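Side-chain contacts in RagB/SusD family nutrient uptake outer membrane protein (Bacteroides thetaiotaomicron, PDB 7KV2), which probably binds beta-glucan at the outer membrane as a surface glycan-binding protein of the SusD family, ahead of its uptake by the cell: residues 325-330 and 480-485; 88-93 and 365-370; 475-478 and 484-487; 95-100 and 106-111. All blocks are in the same frame, centred on the assembly; numbering follows the deposited sequence.

Contact 1: 325-330 and 480-485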
loop_
_atom_site.group_PDB
_atom_site.type_symbol
_atom_site.label_atom_id
_atom_site.label_comp_id
_atom_site.label_asym_id
_atom_site.label_seq_id
_atom_site.Cartn_x
_atom_site.Cartn_y
_atom_site.Cartn_z
ATOM N N ARG A 325 -3.950 -10.683 -13.928
ATOM C CA ARG A 325 -5.051 -11.440 -14.590
ATOM C C ARG A 325 -5.270 -10.940 -16.011
ATOM O O ARG A 325 -5.246 -9.714 -16.267
ATOM C CB ARG A 325 -6.346 -11.314 -13.795
ATOM C CG ARG A 325 -6.239 -11.838 -12.372
ATOM C CD ARG A 325 -7.577 -11.713 -11.711
ATOM N NE ARG A 325 -7.603 -12.219 -10.343
ATOM C CZ ARG A 325 -8.667 -12.791 -9.790
ATOM N NH1 ARG A 325 -9.755 -13.050 -10.505
ATOM N NH2 ARG A 325 -8.615 -13.169 -8.533
ATOM N N LYS A 326 -5.429 -11.870 -16.942
ATOM C CA LYS A 326 -5.841 -11.532 -18.328
ATOM C C LYS A 326 -7.046 -10.591 -18.272
ATOM O O LYS A 326 -7.072 -9.604 -19.044
ATOM C CB LYS A 326 -6.146 -12.814 -19.101
ATOM C CG LYS A 326 -6.523 -12.649 -20.566
ATOM C CD LYS A 326 -6.867 -13.969 -21.257
ATOM C CE LYS A 326 -7.082 -13.810 -22.748
ATOM N NZ LYS A 326 -7.531 -15.076 -23.372
ATOM N N GLU A 327 -7.991 -10.827 -17.362
ATOM C CA GLU A 327 -9.221 -10.005 -17.285
ATOM C C GLU A 327 -8.880 -8.555 -16.917
ATOM O O GLU A 327 -9.627 -7.651 -17.314
ATOM C CB GLU A 327 -10.210 -10.619 -16.298
ATOM C CG GLU A 327 -10.719 -11.994 -16.766
ATOM C CD GLU A 327 -9.727 -13.164 -16.751
ATOM O OE1 GLU A 327 -8.773 -13.170 -15.943
ATOM O OE2 GLU A 327 -9.937 -14.113 -17.501
ATOM N N THR A 328 -7.794 -8.330 -16.174
ATOM C CA THR A 328 -7.353 -6.963 -15.803
ATOM C C THR A 328 -6.913 -6.243 -17.068
ATOM O O THR A 328 -7.392 -5.144 -17.351
ATOM C CB THR A 328 -6.247 -7.024 -14.735
ATOM O OG1 THR A 328 -6.809 -7.585 -13.550
ATOM C CG2 THR A 328 -5.667 -5.674 -14.448
ATOM N N TYR A 329 -6.131 -6.897 -17.881
ATOM C CA TYR A 329 -5.702 -6.278 -19.161
ATOM C C TYR A 329 -6.917 -5.956 -20.058
ATOM O O TYR A 329 -6.983 -4.823 -20.665
ATOM C CB TYR A 329 -4.748 -7.207 -19.878
ATOM C CG TYR A 329 -4.338 -6.701 -21.233
ATOM C CD1 TYR A 329 -3.248 -5.872 -21.386
ATOM C CD2 TYR A 329 -5.010 -7.124 -22.372
ATOM C CE1 TYR A 329 -2.832 -5.475 -22.652
ATOM C CE2 TYR A 329 -4.627 -6.703 -23.637
ATOM C CZ TYR A 329 -3.534 -5.873 -23.778
ATOM O OH TYR A 329 -3.168 -5.480 -25.047
ATOM N N GLU A 330 -7.858 -6.892 -20.141
ATOM C CA GLU A 330 -9.058 -6.788 -21.025
ATOM C C GLU A 330 -10.066 -5.744 -20.548
ATOM O O GLU A 330 -10.851 -5.332 -21.381
ATOM C CB GLU A 330 -9.776 -8.137 -21.109
ATOM C CG GLU A 330 -8.939 -9.171 -21.791
ATOM C CD GLU A 330 -9.589 -10.548 -21.895
ATOM O OE1 GLU A 330 -10.445 -10.884 -21.026
ATOM O OE2 GLU A 330 -9.153 -11.292 -22.805
ATOM N N ASP A 480 -13.979 -18.376 -9.810
ATOM C CA ASP A 480 -13.604 -18.067 -11.204
ATOM C C ASP A 480 -13.658 -19.341 -12.053
ATOM O O ASP A 480 -13.705 -20.464 -11.508
ATOM C CB ASP A 480 -12.228 -17.384 -11.299
ATOM C CG ASP A 480 -11.149 -18.205 -10.635
ATOM O OD1 ASP A 480 -10.844 -19.299 -11.151
ATOM O OD2 ASP A 480 -10.623 -17.752 -9.577
ATOM N N ALA A 481 -13.579 -19.141 -13.353
ATOM C CA ALA A 481 -13.602 -20.203 -14.377
ATOM C C ALA A 481 -12.251 -20.915 -14.456
ATOM O O ALA A 481 -12.152 -21.895 -15.228
ATOM C CB ALA A 481 -14.009 -19.617 -15.725
ATOM N N TYR A 482 -11.230 -20.503 -13.704
ATOM C CA TYR A 482 -9.897 -21.165 -13.720
ATOM C C TYR A 482 -9.813 -22.235 -12.625
ATOM O O TYR A 482 -8.847 -22.996 -12.625
ATOM C CB TYR A 482 -8.780 -20.139 -13.491
ATOM C CG TYR A 482 -8.702 -19.091 -14.576
ATOM C CD1 TYR A 482 -9.483 -17.952 -14.543
ATOM C CD2 TYR A 482 -7.862 -19.267 -15.660
ATOM C CE1 TYR A 482 -9.432 -17.002 -15.553
ATOM C CE2 TYR A 482 -7.789 -18.330 -16.680
ATOM C CZ TYR A 482 -8.585 -17.193 -16.626
ATOM O OH TYR A 482 -8.500 -16.255 -17.620
ATOM N N GLY A 483 -10.755 -22.230 -11.692
ATOM C CA GLY A 483 -10.670 -23.078 -10.492
ATOM C C GLY A 483 -9.643 -22.590 -9.485
ATOM O O GLY A 483 -9.209 -23.402 -8.663
ATOM N N TYR A 484 -9.227 -21.320 -9.556
ATOM C CA TYR A 484 -8.228 -20.733 -8.629
ATOM C C TYR A 484 -8.954 -20.301 -7.370
ATOM O O TYR A 484 -8.722 -20.909 -6.337
ATOM C CB TYR A 484 -7.483 -19.591 -9.312
ATOM C CG TYR A 484 -6.639 -19.979 -10.494
ATOM C CD1 TYR A 484 -6.088 -21.243 -10.642
ATOM C CD2 TYR A 484 -6.329 -19.017 -11.456
ATOM C CE1 TYR A 484 -5.317 -21.560 -11.750
ATOM C CE2 TYR A 484 -5.549 -19.320 -12.547
ATOM C CZ TYR A 484 -5.036 -20.591 -12.688
ATOM O OH TYR A 484 -4.242 -20.821 -13.768
ATOM N N ARG A 485 -9.820 -19.293 -7.450
ATOM C CA ARG A 485 -10.713 -18.978 -6.327
ATOM C C ARG A 485 -11.923 -19.930 -6.421
ATOM O O ARG A 485 -12.583 -19.958 -7.491
ATOM C CB ARG A 485 -11.127 -17.519 -6.386
ATOM C CG ARG A 485 -12.083 -17.125 -5.276
ATOM C CD ARG A 485 -12.292 -15.627 -5.196
ATOM N NE ARG A 485 -11.103 -14.990 -4.609
ATOM C CZ ARG A 485 -10.584 -13.823 -5.005
ATOM N NH1 ARG A 485 -11.087 -13.190 -6.041
ATOM N NH2 ARG A 485 -9.510 -13.333 -4.399
HETATM O O HOH W 1 -10.795 -15.134 -8.844
#
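Tyr-482 and Glu-327 make the direct hydrogen bond of this contact. The two side chains come from opposite directions, and Tyr-482 OH donates a hydrogen bond to Glu-327 OE2 at 2.6 Å. OE2 accepts with its syn lone pair and lies in the plane of the tyrosine ring, at its edge. Carboxylate and ring planes stand 73° apart. The glutamate chain is bent at chi2 (70°), which turns its carboxylate to the phenol. A second polar link runs through water. Arg-325 NH1 donates to the water, and the water donates to Asp-480 OD2. Asp-480 to Gly-483 form a type I beta turn, and the Asp-480 side chain adds an Asx turn at its start. Asp-480 OD1 accepts from Tyr-482 N at 2.8 Å on its anti lone pair and from Tyr-484 N at 3.0 Å on its syn one. Asp-480 OD2 takes Arg-485 N at 2.7 Å. Like charges also meet: Arg-325 NH2 lies 3.5 Å from Arg-485 NH1. Backbone carbonyls hold both groups, that of Leu-81 at Arg-325 NE and that of Met-98 at Arg-485.

Contact 2: 88-93 and 365-370. With BTB (2-[bis-(2-hydroxy-ethyl)-amino]-2-hydroxymethyl-propane-1,3-diol), chain B.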
loop_
_atom_site.group_PDB
_atom_site.type_symbol
_atom_site.label_atom_id
_atom_site.label_comp_id
_atom_site.label_asym_id
_atom_site.label_seq_id
_atom_site.Cartn_x
_atom_site.Cartn_y
_atom_site.Cartn_z
ATOM N N LYS A 88 0.337 -23.715 -5.382
ATOM C CA LYS A 88 -0.532 -23.209 -4.296
ATOM C C LYS A 88 0.065 -23.442 -2.897
ATOM O O LYS A 88 -0.521 -22.906 -1.928
ATOM C CB LYS A 88 -1.922 -23.820 -4.426
ATOM C CG LYS A 88 -1.983 -25.298 -4.098
ATOM C CD LYS A 88 -3.405 -25.800 -4.052
ATOM C CE LYS A 88 -4.050 -25.805 -5.416
ATOM N NZ LYS A 88 -5.438 -26.328 -5.348
ATOM N N THR A 89 1.216 -24.098 -2.771
ATOM C CA THR A 89 1.932 -24.247 -1.469
ATOM C C THR A 89 3.174 -23.343 -1.394
ATOM O O THR A 89 3.837 -23.338 -0.331
ATOM C CB THR A 89 2.267 -25.714 -1.172
ATOM O OG1 THR A 89 3.201 -26.173 -2.143
ATOM C CG2 THR A 89 1.023 -26.580 -1.189
ATOM N N ASP A 90 3.486 -22.573 -2.443
ATOM C CA ASP A 90 4.629 -21.615 -2.420
ATOM C C ASP A 90 4.090 -20.295 -1.875
ATOM O O ASP A 90 3.209 -19.734 -2.525
ATOM C CB ASP A 90 5.235 -21.449 -3.812
ATOM C CG ASP A 90 6.630 -20.831 -3.807
ATOM O OD1 ASP A 90 7.098 -20.495 -2.731
ATOM O OD2 ASP A 90 7.196 -20.663 -4.903
ATOM N N ASN A 91 4.511 -19.849 -0.689
ATOM C CA ASN A 91 3.830 -18.750 0.048
ATOM C C ASN A 91 2.370 -19.169 0.280
ATOM O O ASN A 91 1.465 -18.430 -0.029
ATOM C CB ASN A 91 4.010 -17.362 -0.612
ATOM C CG ASN A 91 5.398 -16.793 -0.374
ATOM O OD1 ASN A 91 6.101 -17.256 0.511
ATOM N ND2 ASN A 91 5.824 -15.810 -1.155
ATOM N N GLN A 92 2.133 -20.357 0.864
ATOM C CA GLN A 92 0.760 -20.909 0.983
ATOM C C GLN A 92 -0.162 -19.942 1.694
ATOM O O GLN A 92 -1.333 -19.851 1.337
ATOM C CB GLN A 92 0.774 -22.266 1.714
ATOM C CG GLN A 92 -0.599 -22.918 1.816
ATOM C CD GLN A 92 -0.428 -24.361 2.230
ATOM O OE1 GLN A 92 0.520 -24.736 2.924
ATOM N NE2 GLN A 92 -1.340 -25.186 1.765
ATOM N N PRO A 93 0.279 -19.210 2.751
ATOM C CA PRO A 93 -0.609 -18.281 3.431
ATOM C C PRO A 93 -1.242 -17.289 2.452
ATOM O O PRO A 93 -2.421 -16.927 2.662
ATOM C CB PRO A 93 0.278 -17.601 4.490
ATOM C CG PRO A 93 1.375 -18.585 4.731
ATOM C CD PRO A 93 1.606 -19.255 3.394
ATOM N N THR A 365 10.400 -18.863 -17.547
ATOM C CA THR A 365 9.809 -20.031 -16.869
ATOM C C THR A 365 8.449 -19.653 -16.274
ATOM O O THR A 365 8.404 -18.972 -15.253
ATOM C CB THR A 365 10.802 -20.626 -15.866
ATOM O OG1 THR A 365 11.976 -20.999 -16.596
ATOM C CG2 THR A 365 10.225 -21.843 -15.177
ATOM N N THR A 366 7.373 -20.035 -16.959
ATOM C CA THR A 366 5.996 -19.760 -16.501
ATOM C C THR A 366 5.806 -20.525 -15.192
ATOM O O THR A 366 6.332 -21.664 -15.090
ATOM C CB THR A 366 4.943 -20.115 -17.566
ATOM O OG1 THR A 366 4.941 -21.526 -17.860
ATOM C CG2 THR A 366 5.153 -19.336 -18.856
ATOM N N ARG A 367 5.152 -19.914 -14.225
ATOM C CA ARG A 367 4.878 -20.580 -12.932
ATOM C C ARG A 367 3.367 -20.693 -12.749
ATOM O O ARG A 367 2.629 -20.536 -13.712
ATOM C CB ARG A 367 5.602 -19.821 -11.828
ATOM C CG ARG A 367 7.092 -20.071 -11.821
ATOM C CD ARG A 367 7.717 -19.558 -10.531
ATOM N NE ARG A 367 8.476 -20.599 -9.886
ATOM C CZ ARG A 367 9.039 -20.486 -8.712
ATOM N NH1 ARG A 367 8.933 -19.352 -8.044
ATOM N NH2 ARG A 367 9.736 -21.498 -8.219
ATOM N N TYR A 368 2.923 -20.986 -11.539
ATOM C CA TYR A 368 1.504 -21.212 -11.255
ATOM C C TYR A 368 0.723 -19.940 -11.586
ATOM O O TYR A 368 1.179 -18.828 -11.258
ATOM C CB TYR A 368 1.405 -21.651 -9.802
ATOM C CG TYR A 368 0.013 -21.951 -9.347
ATOM C CD1 TYR A 368 -0.831 -22.765 -10.093
ATOM C CD2 TYR A 368 -0.477 -21.376 -8.192
ATOM C CE1 TYR A 368 -2.136 -23.007 -9.666
ATOM C CE2 TYR A 368 -1.760 -21.633 -7.751
ATOM C CZ TYR A 368 -2.592 -22.447 -8.497
ATOM O OH TYR A 368 -3.861 -22.641 -8.050
ATOM N N GLN A 369 -0.418 -20.087 -12.248
ATOM C CA GLN A 369 -1.332 -18.968 -12.583
ATOM C C GLN A 369 -0.678 -17.976 -13.553
ATOM O O GLN A 369 -1.242 -16.897 -13.730
ATOM C CB GLN A 369 -1.864 -18.309 -11.305
ATOM C CG GLN A 369 -2.527 -19.320 -10.378
ATOM C CD GLN A 369 -2.926 -18.732 -9.037
ATOM O OE1 GLN A 369 -2.187 -17.922 -8.439
ATOM N NE2 GLN A 369 -4.047 -19.206 -8.499
ATOM N N ASP A 370 0.285 -18.409 -14.349
ATOM C CA ASP A 370 0.934 -17.552 -15.373
ATOM C C ASP A 370 -0.116 -17.047 -16.359
ATOM O O ASP A 370 -0.997 -17.834 -16.770
ATOM C CB ASP A 370 1.995 -18.297 -16.184
ATOM C CG ASP A 370 2.668 -17.391 -17.216
ATOM O OD1 ASP A 370 3.498 -16.549 -16.802
ATOM O OD2 ASP A 370 2.353 -17.524 -18.421
HETATM C C1 BTB B . 11.976 -18.731 -5.251
HETATM O O1 BTB B . 13.225 -19.389 -5.345
HETATM C C2 BTB B . 11.129 -19.233 -4.067
HETATM C C3 BTB B . 9.884 -18.339 -3.927
HETATM O O3 BTB B . 9.168 -18.575 -2.719
HETATM C C4 BTB B . 10.613 -20.663 -4.329
HETATM O O4 BTB B . 9.717 -20.655 -5.424
HETATM N N BTB B . 11.888 -19.205 -2.778
HETATM C C5 BTB B . 12.398 -17.839 -2.417
HETATM C C6 BTB B . 12.665 -17.650 -0.948
HETATM O O6 BTB B . 11.450 -17.390 -0.266
HETATM C C7 BTB B . 12.928 -20.290 -2.622
HETATM C C8 BTB B . 12.454 -21.377 -1.692
HETATM O O8 BTB B . 11.687 -20.826 -0.635
#
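The side chains of Lys-88 and Tyr-368 cross at a slant. The tyrosine belongs to a type II beta turn, Arg-367 to Asp-370, closed by a backbone hydrogen bond from Asp-370 N to Arg-367 O. Residues 88-93 lead into helix 92-98. The contact thus joins two surface loops, one from each of the two family regions of this SusD-like protein. Tyr-368 has its CG anti to the backbone N (chi1 -179°), which carries the ring out to Lys-88. Ring atom CD2 lies 3.7 Å from Lys-88 N, and CE2 lies 4.0 Å from Lys-88 CB. This is van der Waals packing. Gln-369 CG sits over the centre of one face of the same ring.

Asp-90 and Arg-367 form the charged part. Asp-90 OD2 is 3.8 Å from Arg-367 NH1, a long salt bridge. The oxygen lies well out of the guanidinium plane and no N-H points at it, so only charge is at work. Arg-367 NH1 also bonds to Trp-319 O, and the guanidinium makes a cation-pi contact with Tyr-306.

A bis-tris molecule, probably from the crystallisation liquor, bridges the pair. Its O3 donates to Asp-90 OD1 at 2.8 Å. Its O4 lies at the guanidinium edge, accepts from Arg-367 NH2 at 2.9 Å and weakly from NH1, and donates to Asp-90 OD2 at 2.6 Å.

Contact 3: 475-478 and 484-487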
loop_
_atom_site.group_PDB
_atom_site.type_symbol
_atom_site.label_atom_id
_atom_site.label_comp_id
_atom_site.label_asym_id
_atom_site.label_seq_id
_atom_site.Cartn_x
_atom_site.Cartn_y
_atom_site.Cartn_z
ATOM N N SER A 475 -20.579 -9.795 -4.092
ATOM C CA SER A 475 -21.018 -10.068 -5.480
ATOM C C SER A 475 -19.830 -10.136 -6.461
ATOM O O SER A 475 -19.968 -10.805 -7.504
ATOM C CB SER A 475 -22.076 -9.092 -5.875
ATOM O OG SER A 475 -21.567 -7.784 -5.843
ATOM N N VAL A 476 -18.680 -9.504 -6.160
ATOM C CA VAL A 476 -17.540 -9.452 -7.122
ATOM C C VAL A 476 -16.592 -10.627 -6.884
ATOM O O VAL A 476 -16.160 -11.259 -7.880
ATOM C CB VAL A 476 -16.824 -8.097 -7.030
ATOM C CG1 VAL A 476 -15.539 -8.073 -7.840
ATOM C CG2 VAL A 476 -17.759 -6.979 -7.459
ATOM N N LEU A 477 -16.304 -10.955 -5.636
ATOM C CA LEU A 477 -15.252 -11.944 -5.288
ATOM C C LEU A 477 -15.872 -13.345 -5.153
ATOM O O LEU A 477 -15.915 -13.893 -4.023
ATOM C CB LEU A 477 -14.546 -11.464 -4.018
ATOM C CG LEU A 477 -13.977 -10.035 -4.081
ATOM C CD1 LEU A 477 -13.361 -9.641 -2.733
ATOM C CD2 LEU A 477 -12.920 -9.920 -5.178
ATOM N N VAL A 478 -16.174 -13.951 -6.306
ATOM C CA VAL A 478 -16.877 -15.263 -6.449
ATOM C C VAL A 478 -15.957 -16.233 -7.178
ATOM O O VAL A 478 -14.934 -15.817 -7.743
ATOM C CB VAL A 478 -18.229 -15.088 -7.179
ATOM C CG1 VAL A 478 -19.152 -14.183 -6.400
ATOM C CG2 VAL A 478 -18.077 -14.586 -8.610
ATOM N N TYR A 484 -9.227 -21.320 -9.556
ATOM C CA TYR A 484 -8.228 -20.733 -8.629
ATOM C C TYR A 484 -8.954 -20.301 -7.370
ATOM O O TYR A 484 -8.722 -20.909 -6.337
ATOM C CB TYR A 484 -7.483 -19.591 -9.312
ATOM C CG TYR A 484 -6.639 -19.979 -10.494
ATOM C CD1 TYR A 484 -6.088 -21.243 -10.642
ATOM C CD2 TYR A 484 -6.329 -19.017 -11.456
ATOM C CE1 TYR A 484 -5.317 -21.560 -11.750
ATOM C CE2 TYR A 484 -5.549 -19.320 -12.547
ATOM C CZ TYR A 484 -5.036 -20.591 -12.688
ATOM O OH TYR A 484 -4.242 -20.821 -13.768
ATOM N N ARG A 485 -9.820 -19.293 -7.450
ATOM C CA ARG A 485 -10.713 -18.978 -6.327
ATOM C C ARG A 485 -11.923 -19.930 -6.421
ATOM O O ARG A 485 -12.583 -19.958 -7.491
ATOM C CB ARG A 485 -11.127 -17.519 -6.386
ATOM C CG ARG A 485 -12.083 -17.125 -5.276
ATOM C CD ARG A 485 -12.292 -15.627 -5.196
ATOM N NE ARG A 485 -11.103 -14.990 -4.609
ATOM C CZ ARG A 485 -10.584 -13.823 -5.005
ATOM N NH1 ARG A 485 -11.087 -13.190 -6.041
ATOM N NH2 ARG A 485 -9.510 -13.333 -4.399
ATOM N N THR A 486 -12.172 -20.692 -5.356
ATOM C CA THR A 486 -13.251 -21.710 -5.295
ATOM C C THR A 486 -14.280 -21.319 -4.241
ATOM O O THR A 486 -15.323 -21.995 -4.186
ATOM C CB THR A 486 -12.697 -23.111 -5.015
ATOM O OG1 THR A 486 -12.062 -23.096 -3.743
ATOM C CG2 THR A 486 -11.761 -23.608 -6.090
ATOM N N ASN A 487 -14.006 -20.278 -3.445
ATOM C CA ASN A 487 -14.929 -19.753 -2.410
ATOM C C ASN A 487 -15.448 -18.389 -2.817
ATOM O O ASN A 487 -14.812 -17.712 -3.637
ATOM C CB ASN A 487 -14.274 -19.735 -1.024
ATOM C CG ASN A 487 -13.921 -21.128 -0.566
ATOM O OD1 ASN A 487 -14.756 -22.023 -0.636
ATOM N ND2 ASN A 487 -12.684 -21.351 -0.165
HETATM O O HOH W 2 -13.165 -13.717 -7.942
#
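Arg-485 reaches back across residues 475-478, where helix 473-476 ends in an inverse gamma turn centred on Leu-477. Its CB starts toward that turn. CG lies 4.0 Å from Val-478 O, and CD comes closer to the same carbonyl oxygen, at 3.7 Å. The aliphatic part of the arginine thus packs on backbone. At chi3 (-74°) the chain bends, and this presents one face of the guanidinium to Leu-477 CB. The leucine tip adds to this packing, with CD2 3.8 Å from NH1. Leu-477 also touches Tyr-464 and Leu-467 of helix 463-469. The polar end of the arginine is well bonded: NH2 donates to Met-98 O and NH1 to Ala-78 O. Further along, Asn-487 meets the turn through its backbone, and its ND2 bonds to Asn-99 O. A water lies in the guanidinium plane, at its edge. It accepts from Arg-485 NH1 at 2.9 Å and donates to Val-478 O at 2.8 Å.

Contact 4: 95-100 and 106-111. With EDO (1,2-ethanediol), chain D.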
loop_
_atom_site.group_PDB
_atom_site.type_symbol
_atom_site.label_atom_id
_atom_site.label_comp_id
_atom_site.label_asym_id
_atom_site.label_seq_id
_atom_site.Cartn_x
_atom_site.Cartn_y
_atom_site.Cartn_z
ATOM N N HIS A 95 -1.960 -17.842 -0.788
ATOM C CA HIS A 95 -2.966 -18.630 -1.554
ATOM C C HIS A 95 -4.216 -18.831 -0.686
ATOM O O HIS A 95 -5.374 -18.614 -1.174
ATOM C CB HIS A 95 -2.333 -19.935 -2.018
ATOM C CG HIS A 95 -1.322 -19.757 -3.067
ATOM N ND1 HIS A 95 -1.694 -19.514 -4.383
ATOM C CD2 HIS A 95 0.031 -19.799 -3.028
ATOM C CE1 HIS A 95 -0.589 -19.425 -5.107
ATOM N NE2 HIS A 95 0.484 -19.615 -4.325
ATOM N N LEU A 96 -4.023 -19.132 0.591
ATOM C CA LEU A 96 -5.188 -19.313 1.485
ATOM C C LEU A 96 -5.968 -18.008 1.641
ATOM O O LEU A 96 -7.212 -18.024 1.494
ATOM C CB LEU A 96 -4.718 -19.871 2.827
ATOM C CG LEU A 96 -4.018 -21.222 2.795
ATOM C CD1 LEU A 96 -3.666 -21.612 4.234
ATOM C CD2 LEU A 96 -4.873 -22.297 2.172
ATOM N N MET A 97 -5.305 -16.876 1.903
ATOM C CA MET A 97 -6.004 -15.587 2.040
ATOM C C MET A 97 -6.799 -15.280 0.761
ATOM O O MET A 97 -7.906 -14.722 0.842
ATOM C CB MET A 97 -4.987 -14.465 2.238
ATOM C CG MET A 97 -4.304 -14.507 3.570
ATOM S SD MET A 97 -2.774 -13.489 3.570
ATOM C CE MET A 97 -3.471 -11.868 3.270
ATOM N N MET A 98 -6.191 -15.530 -0.392
ATOM C CA MET A 98 -6.794 -15.190 -1.696
ATOM C C MET A 98 -8.116 -15.961 -1.857
ATOM O O MET A 98 -9.073 -15.386 -2.386
ATOM C CB MET A 98 -5.818 -15.521 -2.830
ATOM C CG MET A 98 -6.422 -15.410 -4.199
ATOM S SD MET A 98 -7.157 -16.956 -4.789
ATOM C CE MET A 98 -7.149 -16.770 -6.568
ATOM N N ASN A 99 -8.142 -17.215 -1.415
ATOM C CA ASN A 99 -9.327 -18.100 -1.541
ATOM C C ASN A 99 -10.191 -18.070 -0.267
ATOM O O ASN A 99 -11.024 -18.979 -0.110
ATOM C CB ASN A 99 -8.857 -19.507 -1.922
ATOM C CG ASN A 99 -9.975 -20.345 -2.492
ATOM O OD1 ASN A 99 -10.876 -19.803 -3.129
ATOM N ND2 ASN A 99 -9.926 -21.649 -2.230
ATOM N N PHE A 100 -10.032 -17.070 0.593
ATOM C CA PHE A 100 -10.861 -16.820 1.808
ATOM C C PHE A 100 -10.887 -18.081 2.704
ATOM O O PHE A 100 -11.954 -18.348 3.291
ATOM C CB PHE A 100 -12.272 -16.366 1.404
ATOM C CG PHE A 100 -12.261 -15.286 0.352
ATOM C CD1 PHE A 100 -11.442 -14.172 0.510
ATOM C CD2 PHE A 100 -13.005 -15.394 -0.805
ATOM C CE1 PHE A 100 -11.377 -13.195 -0.472
ATOM C CE2 PHE A 100 -12.942 -14.416 -1.791
ATOM C CZ PHE A 100 -12.123 -13.323 -1.625
ATOM N N ASN A 106 -1.526 -21.092 9.621
ATOM C CA ASN A 106 -0.860 -20.967 8.290
ATOM C C ASN A 106 -1.200 -19.574 7.755
ATOM O O ASN A 106 -1.855 -19.481 6.699
ATOM C CB ASN A 106 -1.270 -22.060 7.295
ATOM C CG ASN A 106 -0.213 -22.412 6.263
ATOM O OD1 ASN A 106 0.868 -21.814 6.208
ATOM N ND2 ASN A 106 -0.509 -23.417 5.445
ATOM N N MET A 107 -0.845 -18.555 8.530
ATOM C CA MET A 107 -1.273 -17.160 8.277
ATOM C C MET A 107 -0.038 -16.271 8.163
ATOM O O MET A 107 1.046 -16.699 8.561
ATOM C CB MET A 107 -2.208 -16.647 9.366
ATOM C CG MET A 107 -3.625 -16.417 8.858
ATOM S SD MET A 107 -3.619 -15.033 7.614
ATOM C CE MET A 107 -3.284 -13.664 8.708
ATOM N N ILE A 108 -0.178 -15.105 7.526
ATOM C CA ILE A 108 0.929 -14.131 7.498
ATOM C C ILE A 108 1.070 -13.587 8.922
ATOM O O ILE A 108 0.046 -13.482 9.651
ATOM C CB ILE A 108 0.722 -13.059 6.409
ATOM C CG1 ILE A 108 -0.599 -12.313 6.523
ATOM C CG2 ILE A 108 0.881 -13.734 5.071
ATOM C CD1 ILE A 108 -0.550 -10.899 5.973
ATOM N N TYR A 109 2.297 -13.317 9.304
ATOM C CA TYR A 109 2.652 -12.867 10.678
ATOM C C TYR A 109 3.654 -11.697 10.629
ATOM O O TYR A 109 3.671 -10.885 11.569
ATOM C CB TYR A 109 3.140 -14.113 11.426
ATOM C CG TYR A 109 3.170 -14.044 12.934
ATOM C CD1 TYR A 109 2.658 -12.964 13.633
ATOM C CD2 TYR A 109 3.719 -15.095 13.653
ATOM C CE1 TYR A 109 2.723 -12.917 15.020
ATOM C CE2 TYR A 109 3.770 -15.066 15.038
ATOM C CZ TYR A 109 3.281 -13.971 15.718
ATOM O OH TYR A 109 3.304 -13.921 17.090
ATOM N N GLY A 110 4.434 -11.565 9.553
ATOM C CA GLY A 110 5.432 -10.477 9.414
ATOM C C GLY A 110 4.794 -9.104 9.567
ATOM O O GLY A 110 5.320 -8.237 10.307
ATOM N N LEU A 111 3.660 -8.894 8.921
ATOM C CA LEU A 111 3.035 -7.558 8.846
ATOM C C LEU A 111 2.559 -7.176 10.244
ATOM O O LEU A 111 2.667 -6.035 10.630
ATOM C CB LEU A 111 1.872 -7.598 7.837
ATOM C CG LEU A 111 1.042 -6.319 7.733
ATOM C CD1 LEU A 111 1.895 -5.159 7.254
ATOM C CD2 LEU A 111 -0.139 -6.509 6.790
HETATM C C1 EDO D . 1.130 -17.948 11.936
HETATM O O1 EDO D . 0.415 -18.942 11.305
HETATM C C2 EDO D . 1.719 -18.442 13.201
HETATM O O2 EDO D . 0.741 -18.556 14.210
#
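Met-97 fills the tight, buried part of this contact, crossing both Met-107 and Ile-108 at about a right angle. Its CG lies 4.1 Å from Met-107 SD. Its own SD sits against two branches of Ile-108, 3.9 Å from CG1 and 4.0 Å from CG2. The bend of Met-97 at chi3 (63°) directs CE to Ile-108 CD1, at 4.1 Å. All of this is apolar packing. Met-107 continues it to Trp-162 of helix 137-162, and Ile-108 to Met-73 of helix 70-75. The Leu-96 side faces solvent more: Leu-96 and Asn-106 are partly exposed. There a methyl touches a polar residue: CD1 lies 3.7 Å from Asn-106 O and 3.8 Å from Asn-106 ND2, without a hydrogen bond. At the backbone of residues 106-111 an ethanediol, probably from the crystallisation liquor, accepts from Met-107 N through O1 at 3.1 Å. The arrangement is a helix-loop-helix connection. Helix 92-98 ends in a Schellman motif with Phe-100 at C-prime, and the chain turns back over Met-97 into helix 110-130.

Overall arrangement
Contacts 1 and 3 share Tyr-484 and Arg-485, and their centres lie 10 Å apart. Both reach contact 4 at the end of helix 92-98. Arg-485 NH2 is 2.9 Å from Met-98 O, and Thr-486 N is 2.7 Å from Asn-99 OD1. Contact 2 uses the start of that helix and touches contact 4 where Gln-92 OE1 lies 3.0 Å from Asn-106 ND2. Contacts 1 and 2 meet through Tyr-484, whose CG packs 3.4 Å from Gln-369 NE2. Helix 92-98 and the 480-487 loop therefore tie together parts far apart in sequence. The bis-tris lies at contact 2 and the ethanediol at contact 4.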